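Local coordinates for protein HcgC (Methanococcus maripaludis S2, PDB 5O4J) that probably transfers a methyl group from S-adenosylmethionine to a carbon of a pyridinol precursor during biosynthesis of the [Fe]-hydrogenase cofactor, at residues 43-48 with 66-71; 57-62 with 84-89; 107-112 with 126-131. One frame throughout, in Å; residues are numbered along the deposited sequence.

Contact 1: residues 43-48 with 66-71; sequences KQAIVF and EEVIIV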
loop_
_atom_site.group_PDB
_atom_site.type_symbol
_atom_site.label_atom_id
_atom_site.label_comp_id
_atom_site.label_asym_id
_atom_site.label_seq_id
_atom_site.Cartn_x
_atom_site.Cartn_y
_atom_site.Cartn_z
ATOM N N LYS A 43 0.820 8.606 -47.235
ATOM C CA LYS A 43 0.282 9.787 -47.896
ATOM C C LYS A 43 -0.679 10.539 -46.991
ATOM O O LYS A 43 -0.692 11.777 -46.984
ATOM C CB LYS A 43 -0.424 9.386 -49.194
ATOM C CG LYS A 43 0.532 9.056 -50.331
ATOM C CD LYS A 43 -0.200 8.451 -51.523
ATOM C CE LYS A 43 0.714 8.319 -52.733
ATOM N NZ LYS A 43 1.783 7.300 -52.528
ATOM N N GLN A 44 -1.488 9.817 -46.218
ATOM C CA GLN A 44 -2.510 10.455 -45.401
ATOM C C GLN A 44 -2.768 9.630 -44.152
ATOM O O GLN A 44 -3.213 8.482 -44.239
ATOM C CB GLN A 44 -3.796 10.628 -46.200
ATOM C CG GLN A 44 -4.911 11.308 -45.431
ATOM C CD GLN A 44 -6.189 11.370 -46.227
ATOM O OE1 GLN A 44 -6.901 10.378 -46.351
ATOM N NE2 GLN A 44 -6.473 12.534 -46.796
ATOM N N ALA A 45 -2.510 10.226 -42.996
ATOM C CA ALA A 45 -2.776 9.599 -41.713
ATOM C C ALA A 45 -3.970 10.280 -41.069
ATOM O O ALA A 45 -4.063 11.511 -41.067
ATOM C CB ALA A 45 -1.562 9.688 -40.789
ATOM N N ILE A 46 -4.888 9.481 -40.536
ATOM C CA ILE A 46 -6.016 9.989 -39.766
ATOM C C ILE A 46 -5.912 9.437 -38.353
ATOM O O ILE A 46 -5.793 8.221 -38.159
ATOM C CB ILE A 46 -7.364 9.629 -40.415
ATOM C CG1 ILE A 46 -7.494 10.406 -41.728
ATOM C CG2 ILE A 46 -8.523 9.953 -39.463
ATOM C CD1 ILE A 46 -8.853 10.343 -42.392
ATOM N N VAL A 47 -5.930 10.338 -37.377
ATOM C CA VAL A 47 -5.826 10.006 -35.964
ATOM C C VAL A 47 -7.133 10.411 -35.300
ATOM O O VAL A 47 -7.518 11.588 -35.350
ATOM C CB VAL A 47 -4.635 10.720 -35.309
ATOM C CG1 VAL A 47 -4.555 10.390 -33.821
ATOM C CG2 VAL A 47 -3.346 10.361 -36.029
ATOM N N PHE A 48 -7.814 9.444 -34.685
ATOM C CA PHE A 48 -9.043 9.704 -33.943
ATOM C C PHE A 48 -8.707 9.919 -32.472
ATOM O O PHE A 48 -8.070 9.065 -31.844
ATOM C CB PHE A 48 -10.036 8.549 -34.088
ATOM C CG PHE A 48 -10.598 8.394 -35.467
ATOM C CD1 PHE A 48 -11.722 9.097 -35.855
ATOM C CD2 PHE A 48 -10.008 7.528 -36.372
ATOM C CE1 PHE A 48 -12.243 8.956 -37.126
ATOM C CE2 PHE A 48 -10.528 7.381 -37.642
ATOM C CZ PHE A 48 -11.644 8.089 -38.017
ATOM N N GLU A 66 2.720 12.514 -45.249
ATOM C CA GLU A 66 2.581 13.751 -46.015
ATOM C C GLU A 66 1.474 14.637 -45.453
ATOM O O GLU A 66 1.654 15.850 -45.298
ATOM C CB GLU A 66 2.302 13.422 -47.483
ATOM C CG GLU A 66 3.484 12.808 -48.222
ATOM C CD GLU A 66 3.163 12.477 -49.672
ATOM O OE1 GLU A 66 2.359 13.208 -50.290
ATOM O OE2 GLU A 66 3.716 11.483 -50.192
ATOM N N GLU A 67 0.338 14.043 -45.112
ATOM C CA GLU A 67 -0.785 14.759 -44.522
ATOM C C GLU A 67 -1.219 14.030 -43.263
ATOM O O GLU A 67 -1.317 12.800 -43.255
ATOM C CB GLU A 67 -1.959 14.853 -45.497
ATOM C CG GLU A 67 -3.101 15.743 -45.025
ATOM C CD GLU A 67 -4.291 15.707 -45.968
ATOM O OE1 GLU A 67 -5.070 16.682 -45.984
ATOM O OE2 GLU A 67 -4.445 14.702 -46.698
ATOM N N VAL A 68 -1.454 14.789 -42.196
ATOM C CA VAL A 68 -1.906 14.234 -40.928
ATOM C C VAL A 68 -3.169 14.970 -40.519
ATOM O O VAL A 68 -3.170 16.202 -40.424
ATOM C CB VAL A 68 -0.835 14.333 -39.830
ATOM C CG1 VAL A 68 -1.370 13.757 -38.517
ATOM C CG2 VAL A 68 0.424 13.594 -40.258
ATOM N N ILE A 69 -4.237 14.220 -40.280
ATOM C CA ILE A 69 -5.521 14.768 -39.870
ATOM C C ILE A 69 -5.879 14.210 -38.505
ATOM O O ILE A 69 -5.838 12.993 -38.296
ATOM C CB ILE A 69 -6.624 14.426 -40.878
ATOM C CG1 ILE A 69 -6.241 14.912 -42.277
ATOM C CG2 ILE A 69 -7.942 15.027 -40.416
ATOM C CD1 ILE A 69 -7.004 14.229 -43.373
ATOM N N ILE A 70 -6.240 15.097 -37.586
ATOM C CA ILE A 70 -6.820 14.720 -36.303
ATOM C C ILE A 70 -8.328 14.850 -36.425
ATOM O O ILE A 70 -8.830 15.881 -36.886
ATOM C CB ILE A 70 -6.290 15.609 -35.163
ATOM C CG1 ILE A 70 -4.923 15.114 -34.678
ATOM C CG2 ILE A 70 -7.304 15.684 -34.001
ATOM C CD1 ILE A 70 -4.974 14.187 -33.463
ATOM N N VAL A 71 -9.052 13.820 -35.994
ATOM C CA VAL A 71 -10.505 13.844 -35.967
ATOM C C VAL A 71 -10.939 13.716 -34.521
ATOM O O VAL A 71 -10.465 12.828 -33.807
ATOM C CB VAL A 71 -11.131 12.724 -36.816
ATOM C CG1 VAL A 71 -12.662 12.751 -36.691
ATOM C CG2 VAL A 71 -10.692 12.851 -38.264
#
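At the middle of this parallel strand pair the side chains of Ile46 and Ile69 lie alongside each other, with Ile46 CG1 4.2 Å from Ile69 CD1. On the same face Ile46 crosses Val71 obliquely, CG2 meeting CG2 at 3.8 Å. Val71 also sets CB and CG1 against CD1 and CE1 of the Phe48 ring, and Phe48 approaches the bound S-adenosyl-L-homocysteine. The opposite face carries Ala45, Val47, Val68 and Ile70. Here an unusual chi2 of -95° in Ile70 brings its CD1 to within 3.8 Å of Val47 CG1, while Val68 and Ile70 both pack on Ala58 of helix 54-60, which links strands 42-48 and 65-72 into a beta-alpha-beta unit of the Rossmann-like sheet.

Between the faces a ladder of nearly straight backbone bonds alternates: Ala45 N to Glu67 O, Ile69 N to Ala45 O, Val47 N to Ile69 O and Val71 N to Val47 O, each 2.8 Å.

At the polar edge the extended Gln44 sends NE2 to Glu67 OE2 at 3.0 Å along an almost linear N-H (169°). The carboxylate oxygen lies in the amide plane, yet the donor stands above the carboxylate plane. NE2 also binds Ser103 O, and OE1 accepts from Asn105 N, so three bonds fix the amide's rotation. An alanine in place of Gln44 would remove the amide that serves Glu67 OE2 and would probably leave the loop at Ser103 and Asn105 less firmly tied. The chemistry is that of a buried hydrocarbon pair closed at one edge by a neutral amide, whose N-H would tend to stabilise the ionised form of Glu67.

Contact 2: residues 57-62 with 84-89; sequences IAYSLL and DGIKFM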
loop_
_atom_site.group_PDB
_atom_site.type_symbol
_atom_site.label_atom_id
_atom_site.label_comp_id
_atom_site.label_asym_id
_atom_site.label_seq_id
_atom_site.Cartn_x
_atom_site.Cartn_y
_atom_site.Cartn_z
ATOM N N ILE A 57 0.971 12.762 -30.740
ATOM C CA ILE A 57 1.149 11.613 -31.623
ATOM C C ILE A 57 0.954 12.032 -33.074
ATOM O O ILE A 57 1.738 11.665 -33.959
ATOM C CB ILE A 57 0.204 10.472 -31.214
ATOM C CG1 ILE A 57 0.736 9.819 -29.945
ATOM C CG2 ILE A 57 0.054 9.443 -32.335
ATOM C CD1 ILE A 57 -0.211 8.849 -29.296
ATOM N N ALA A 58 -0.094 12.811 -33.340
ATOM C CA ALA A 58 -0.306 13.317 -34.692
ATOM C C ALA A 58 0.874 14.163 -35.154
ATOM O O ALA A 58 1.332 14.034 -36.296
ATOM C CB ALA A 58 -1.600 14.128 -34.748
ATOM N N TYR A 59 1.381 15.038 -34.284
ATOM C CA TYR A 59 2.552 15.832 -34.640
ATOM C C TYR A 59 3.738 14.935 -34.984
ATOM O O TYR A 59 4.478 15.208 -35.934
ATOM C CB TYR A 59 2.918 16.792 -33.508
ATOM C CG TYR A 59 3.982 17.774 -33.919
ATOM C CD1 TYR A 59 3.642 18.874 -34.697
ATOM C CD2 TYR A 59 5.310 17.613 -33.557
ATOM C CE1 TYR A 59 4.582 19.789 -35.100
ATOM C CE2 TYR A 59 6.271 18.533 -33.959
ATOM C CZ TYR A 59 5.894 19.618 -34.730
ATOM O OH TYR A 59 6.826 20.544 -35.143
ATOM N N SER A 60 3.945 13.871 -34.205
ATOM C CA SER A 60 5.082 12.980 -34.427
ATOM C C SER A 60 4.995 12.251 -35.760
ATOM O O SER A 60 6.007 11.711 -36.219
ATOM C CB SER A 60 5.195 11.953 -33.295
ATOM O OG SER A 60 4.223 10.921 -33.406
ATOM N N LEU A 61 3.818 12.208 -36.383
ATOM C CA LEU A 61 3.663 11.535 -37.668
ATOM C C LEU A 61 4.060 12.410 -38.852
ATOM O O LEU A 61 4.212 11.889 -39.962
ATOM C CB LEU A 61 2.211 11.094 -37.854
ATOM C CG LEU A 61 1.669 10.078 -36.852
ATOM C CD1 LEU A 61 0.181 9.935 -37.072
ATOM C CD2 LEU A 61 2.374 8.731 -36.986
ATOM N N LEU A 62 4.237 13.714 -38.643
ATOM C CA LEU A 62 4.475 14.629 -39.756
ATOM C C LEU A 62 5.726 14.272 -40.544
ATOM O O LEU A 62 5.786 14.525 -41.754
ATOM C CB LEU A 62 4.568 16.060 -39.232
ATOM C CG LEU A 62 3.248 16.647 -38.736
ATOM C CD1 LEU A 62 3.508 17.910 -37.955
ATOM C CD2 LEU A 62 2.333 16.925 -39.915
ATOM N N ASP A 84 -0.433 24.488 -36.973
ATOM C CA ASP A 84 -1.244 24.334 -38.172
ATOM C C ASP A 84 -0.805 23.184 -39.069
ATOM O O ASP A 84 -1.529 22.859 -40.016
ATOM C CB ASP A 84 -1.224 25.637 -38.975
ATOM C CG ASP A 84 -1.898 26.784 -38.242
ATOM O OD1 ASP A 84 -2.942 26.549 -37.599
ATOM O OD2 ASP A 84 -1.384 27.922 -38.314
ATOM N N GLY A 85 0.355 22.569 -38.825
ATOM C CA GLY A 85 0.761 21.467 -39.680
ATOM C C GLY A 85 -0.164 20.269 -39.606
ATOM O O GLY A 85 -0.117 19.403 -40.488
ATOM N N ILE A 86 -1.002 20.197 -38.575
ATOM C CA ILE A 86 -2.008 19.150 -38.434
ATOM C C ILE A 86 -3.365 19.730 -38.795
ATOM O O ILE A 86 -3.739 20.795 -38.296
ATOM C CB ILE A 86 -2.032 18.555 -37.013
ATOM C CG1 ILE A 86 -0.688 17.909 -36.670
ATOM C CG2 ILE A 86 -3.179 17.557 -36.861
ATOM C CD1 ILE A 86 -0.499 17.702 -35.189
ATOM N N LYS A 87 -4.091 19.039 -39.670
ATOM C CA LYS A 87 -5.459 19.411 -40.005
ATOM C C LYS A 87 -6.423 18.839 -38.970
ATOM O O LYS A 87 -6.278 17.693 -38.538
ATOM C CB LYS A 87 -5.803 18.892 -41.408
ATOM C CG LYS A 87 -7.288 18.849 -41.780
ATOM C CD LYS A 87 -7.891 20.229 -41.982
ATOM C CE LYS A 87 -7.784 20.670 -43.437
ATOM N NZ LYS A 87 -8.373 22.021 -43.657
ATOM N N PHE A 88 -7.407 19.638 -38.566
ATOM C CA PHE A 88 -8.431 19.186 -37.633
ATOM C C PHE A 88 -9.767 19.067 -38.348
ATOM O O PHE A 88 -10.168 19.966 -39.091
ATOM C CB PHE A 88 -8.587 20.138 -36.444
ATOM C CG PHE A 88 -9.602 19.676 -35.422
ATOM C CD1 PHE A 88 -9.227 18.846 -34.382
ATOM C CD2 PHE A 88 -10.924 20.079 -35.499
ATOM C CE1 PHE A 88 -10.144 18.422 -33.439
ATOM C CE2 PHE A 88 -11.850 19.657 -34.569
ATOM C CZ PHE A 88 -11.460 18.827 -33.530
ATOM N N MET A 89 -10.469 17.972 -38.076
ATOM C CA MET A 89 -11.810 17.738 -38.591
ATOM C C MET A 89 -12.666 17.248 -37.442
ATOM O O MET A 89 -12.248 16.354 -36.704
ATOM C CB MET A 89 -11.820 16.674 -39.693
ATOM C CG MET A 89 -11.177 17.054 -40.999
ATOM S SD MET A 89 -11.884 15.989 -42.265
ATOM C CE MET A 89 -10.769 14.606 -42.304
#
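Nearly everything tight in this contact is done by one methyl group. Ile86 holds CG1 anti to its carbonyl carbon and carries on extended (chi2 162°), so that CD1 is driven against the side of helix 54-60. There Ile86 CD1 comes within 3.4 Å of Tyr59 N and 3.8 Å of Ala58 CB. Tyr59 CB lies 3.9 Å from Ile86 CD1, and the same methyl lies at the edge of the Tyr59 ring, near its plane. The small side chain of Ala58 probably lets the helix backbone approach so closely, and Ile70 of the neighbouring strand packs against both Ala58 and Ile86.

Toward solvent the fit slackens. Leu62, farther along the segment, lays CD2 over the carbonyl of exposed Gly85, with CD2 3.5 Å from Gly85 O, whereas its CD1 stands 4.4 Å from Ile86 CG1. This side is held by van der Waals contact, without a polar bond between the segments; Gly85 N instead bonds to Asn83 OD1 in its own loop.

Ile86 thus packs the chain by strand 87-90, outermost in the mixed sheet within this chain, against a helix on one face of that sheet, the layered helix-on-sheet packing of a Rossmann-like fold.

Contact 3: residues 107-112 with 126-131; sequences DLVIDL and FNPKVL. With SAH (S-adenosyl-L-homocysteine), chain E.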
loop_
_atom_site.group_PDB
_atom_site.type_symbol
_atom_site.label_atom_id
_atom_site.label_comp_id
_atom_site.label_asym_id
_atom_site.label_seq_id
_atom_site.Cartn_x
_atom_site.Cartn_y
_atom_site.Cartn_z
ATOM N N ASP A 107 -4.006 5.953 -45.681
ATOM C CA ASP A 107 -3.256 4.707 -45.643
ATOM C C ASP A 107 -2.722 4.394 -44.251
ATOM O O ASP A 107 -2.176 3.306 -44.042
ATOM C CB ASP A 107 -2.122 4.717 -46.689
ATOM C CG ASP A 107 -1.296 5.991 -46.679
ATOM O OD1 ASP A 107 -1.605 6.929 -45.921
ATOM O OD2 ASP A 107 -0.345 6.060 -47.485
ATOM N N LEU A 108 -2.899 5.303 -43.292
ATOM C CA LEU A 108 -2.602 5.050 -41.886
ATOM C C LEU A 108 -3.773 5.553 -41.055
ATOM O O LEU A 108 -4.147 6.723 -41.154
ATOM C CB LEU A 108 -1.306 5.737 -41.454
ATOM C CG LEU A 108 -0.984 5.743 -39.954
ATOM C CD1 LEU A 108 -0.829 4.331 -39.398
ATOM C CD2 LEU A 108 0.260 6.578 -39.678
ATOM N N VAL A 109 -4.348 4.677 -40.242
ATOM C CA VAL A 109 -5.433 5.038 -39.336
ATOM C C VAL A 109 -4.995 4.673 -37.925
ATOM O O VAL A 109 -4.506 3.565 -37.689
ATOM C CB VAL A 109 -6.753 4.334 -39.709
ATOM C CG1 VAL A 109 -7.853 4.641 -38.695
ATOM C CG2 VAL A 109 -7.206 4.745 -41.111
ATOM N N ILE A 110 -5.153 5.608 -36.996
ATOM C CA ILE A 110 -4.839 5.373 -35.594
ATOM C C ILE A 110 -6.061 5.788 -34.795
ATOM O O ILE A 110 -6.482 6.949 -34.864
ATOM C CB ILE A 110 -3.596 6.150 -35.126
ATOM C CG1 ILE A 110 -2.395 5.777 -36.009
ATOM C CG2 ILE A 110 -3.312 5.858 -33.658
ATOM C CD1 ILE A 110 -1.106 6.492 -35.652
ATOM N N ASP A 111 -6.621 4.851 -34.034
ATOM C CA ASP A 111 -7.742 5.133 -33.143
ATOM C C ASP A 111 -7.219 5.230 -31.720
ATOM O O ASP A 111 -6.810 4.226 -31.133
ATOM C CB ASP A 111 -8.819 4.058 -33.218
ATOM C CG ASP A 111 -9.809 4.172 -32.072
ATOM O OD1 ASP A 111 -10.131 5.316 -31.677
ATOM O OD2 ASP A 111 -10.233 3.128 -31.535
ATOM N N LEU A 112 -7.255 6.437 -31.162
ATOM C CA LEU A 112 -6.827 6.696 -29.798
ATOM C C LEU A 112 -7.998 6.976 -28.866
ATOM O O LEU A 112 -7.781 7.442 -27.737
ATOM C CB LEU A 112 -5.863 7.888 -29.779
ATOM C CG LEU A 112 -4.635 7.755 -30.680
ATOM C CD1 LEU A 112 -3.832 9.045 -30.702
ATOM C CD2 LEU A 112 -3.765 6.608 -30.212
ATOM N N PHE A 126 -12.633 2.554 -43.792
ATOM C CA PHE A 126 -11.296 2.819 -44.297
ATOM C C PHE A 126 -10.646 1.529 -44.779
ATOM O O PHE A 126 -11.062 0.420 -44.426
ATOM C CB PHE A 126 -10.438 3.483 -43.212
ATOM C CG PHE A 126 -11.065 4.718 -42.643
ATOM C CD1 PHE A 126 -11.094 5.893 -43.379
ATOM C CD2 PHE A 126 -11.655 4.700 -41.391
ATOM C CE1 PHE A 126 -11.682 7.033 -42.868
ATOM C CE2 PHE A 126 -12.250 5.836 -40.875
ATOM C CZ PHE A 126 -12.264 7.004 -41.615
ATOM N N ASN A 127 -9.604 1.692 -45.589
ATOM C CA ASN A 127 -8.826 0.573 -46.119
ATOM C C ASN A 127 -7.364 0.989 -46.114
ATOM O O ASN A 127 -6.742 1.176 -47.167
ATOM C CB ASN A 127 -9.296 0.198 -47.528
ATOM C CG ASN A 127 -8.565 -1.013 -48.088
ATOM O OD1 ASN A 127 -8.140 -1.899 -47.346
ATOM N ND2 ASN A 127 -8.400 -1.046 -49.406
ATOM N N PRO A 128 -6.781 1.148 -44.932
ATOM C CA PRO A 128 -5.409 1.639 -44.837
ATOM C C PRO A 128 -4.395 0.511 -44.985
ATOM O O PRO A 128 -4.721 -0.675 -44.932
ATOM C CB PRO A 128 -5.357 2.235 -43.423
ATOM C CG PRO A 128 -6.281 1.362 -42.639
ATOM C CD PRO A 128 -7.373 0.915 -43.601
ATOM N N LYS A 129 -3.146 0.917 -45.192
ATOM C CA LYS A 129 -2.037 -0.022 -45.098
ATOM C C LYS A 129 -1.853 -0.490 -43.664
ATOM O O LYS A 129 -1.620 -1.677 -43.415
ATOM C CB LYS A 129 -0.765 0.651 -45.607
ATOM C CG LYS A 129 -0.786 0.943 -47.092
ATOM C CD LYS A 129 0.436 1.735 -47.506
ATOM C CE LYS A 129 0.391 2.085 -48.984
ATOM N NZ LYS A 129 1.384 3.138 -49.327
ATOM N N VAL A 130 -1.986 0.427 -42.710
ATOM C CA VAL A 130 -1.723 0.159 -41.302
ATOM C C VAL A 130 -2.870 0.718 -40.473
ATOM O O VAL A 130 -3.324 1.844 -40.706
ATOM C CB VAL A 130 -0.381 0.769 -40.856
ATOM C CG1 VAL A 130 -0.167 0.610 -39.354
ATOM C CG2 VAL A 130 0.757 0.118 -41.635
ATOM N N LEU A 131 -3.353 -0.087 -39.531
ATOM C CA LEU A 131 -4.329 0.327 -38.534
ATOM C C LEU A 131 -3.727 0.095 -37.158
ATOM O O LEU A 131 -3.249 -1.004 -36.871
ATOM C CB LEU A 131 -5.629 -0.467 -38.677
ATOM C CG LEU A 131 -6.643 -0.294 -37.542
ATOM C CD1 LEU A 131 -7.186 1.118 -37.542
ATOM C CD2 LEU A 131 -7.767 -1.310 -37.667
HETATM N N SAH E . -6.463 7.136 -24.827
HETATM C CA SAH E . -6.307 8.621 -24.781
HETATM C CB SAH E . -7.559 9.247 -24.169
HETATM C CG SAH E . -8.709 9.298 -25.173
HETATM S SD SAH E . -10.123 10.152 -24.521
HETATM C C SAH E . -5.118 9.033 -23.962
HETATM O O SAH E . -4.882 10.258 -23.818
HETATM O OXT SAH E . -4.430 8.137 -23.454
HETATM C "C5'" SAH E . -11.218 10.131 -25.910
HETATM C "C4'" SAH E . -10.886 11.189 -26.956
HETATM O "O4'" SAH E . -11.474 10.794 -28.201
HETATM C "C3'" SAH E . -11.510 12.528 -26.612
HETATM O "O3'" SAH E . -10.746 13.613 -27.161
HETATM C "C2'" SAH E . -12.868 12.406 -27.260
HETATM O "O2'" SAH E . -13.523 13.654 -27.506
HETATM C "C1'" SAH E . -12.530 11.696 -28.550
HETATM N N9 SAH E . -13.626 10.881 -29.094
HETATM C C8 SAH E . -14.495 10.115 -28.395
HETATM N N7 SAH E . -15.338 9.485 -29.251
HETATM C C5 SAH E . -14.981 9.840 -30.501
HETATM C C6 SAH E . -15.445 9.530 -31.867
HETATM N N6 SAH E . -16.490 8.693 -32.055
HETATM N N1 SAH E . -14.799 10.113 -32.895
HETATM C C2 SAH E . -13.756 10.938 -32.721
HETATM N N3 SAH E . -13.280 11.272 -31.510
HETATM C C4 SAH E . -13.850 10.756 -30.393
#
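Segments 107-112 and 126-131 form a short parallel strand pairing inside the mixed sheet, joining strand 108-111 to strand 130-134 at the ends where both begin. The two segments come closest at Asp107 and Pro128, whose CA atoms lie 3.8 Å apart. Asp107 O is the anchor: it accepts from Val130 N at 3.2 Å and, weakly, from Lys129 N, while Pro128 CB rests 3.4 Å from the same oxygen. The ladder then continues with Val109 N donating to Val130 O at 3.0 Å, nearly along the C=O axis.

Side chains fill both faces of the pair. Leu108 and Val130 run alongside each other on one, with Leu108 CD1 3.8 Å from Val130 CG1, and helix 18-37 packs over them through Leu37. On the other, Val109 splits its two branches. CG1, anti to the backbone N, meets Leu131 CD1, whereas CG2 crosses obliquely to Pro128 CG at 3.8 Å and also touches Phe126 CB.

At the solvent side, the extended Lys129 runs beside Asp107, its CG and CD against Asp107 CB. The salt bridge that ends this run is long, 3.9 Å from Lys129 NZ to Asp107 OD2. The carboxylate is bonded more firmly to the neighbouring segment 43-48: with CG in the crowded position (chi1 47°), it turns OD2 to Lys43 N and OD1 to Gln44 N.

At the far end, just past strand 108-111, Leu112 O receives a weak hydrogen bond of 3.2 Å from the amino N of S-adenosyl-L-homocysteine. Strands 108-111 and 130-134, linked through helix 120-123, make a beta-alpha-beta unit, and a ligand bound at the C-terminal ends of the parallel strands is characteristic of Rossmann-like folds.

How the contacts relate
Contacts 1 and 3 are strand pairings of one sheet, and contact 2 packs a helix against its edge region. Contact 1 lies in the middle, its centre 7 Å from that of contact 2 and 9 Å from that of contact 3, and shares a strand boundary with each. Toward contact 2 Ile70 N probably bonds to Lys87 O at 2.8 Å; toward contact 3 Phe48 N probably bonds to Ile110 O, also at 2.8 Å. Contacts 2 and 3, 15 Å apart between centres, still meet through segment 57-62: Leu61 CD1 packs 3.9 Å from Ile110 CD1. Val71 and Leu112 belong to the S-adenosyl-L-homocysteine pocket, whereas the side chain of Ala58 in contact 2 stays about 12 Å from the ligand.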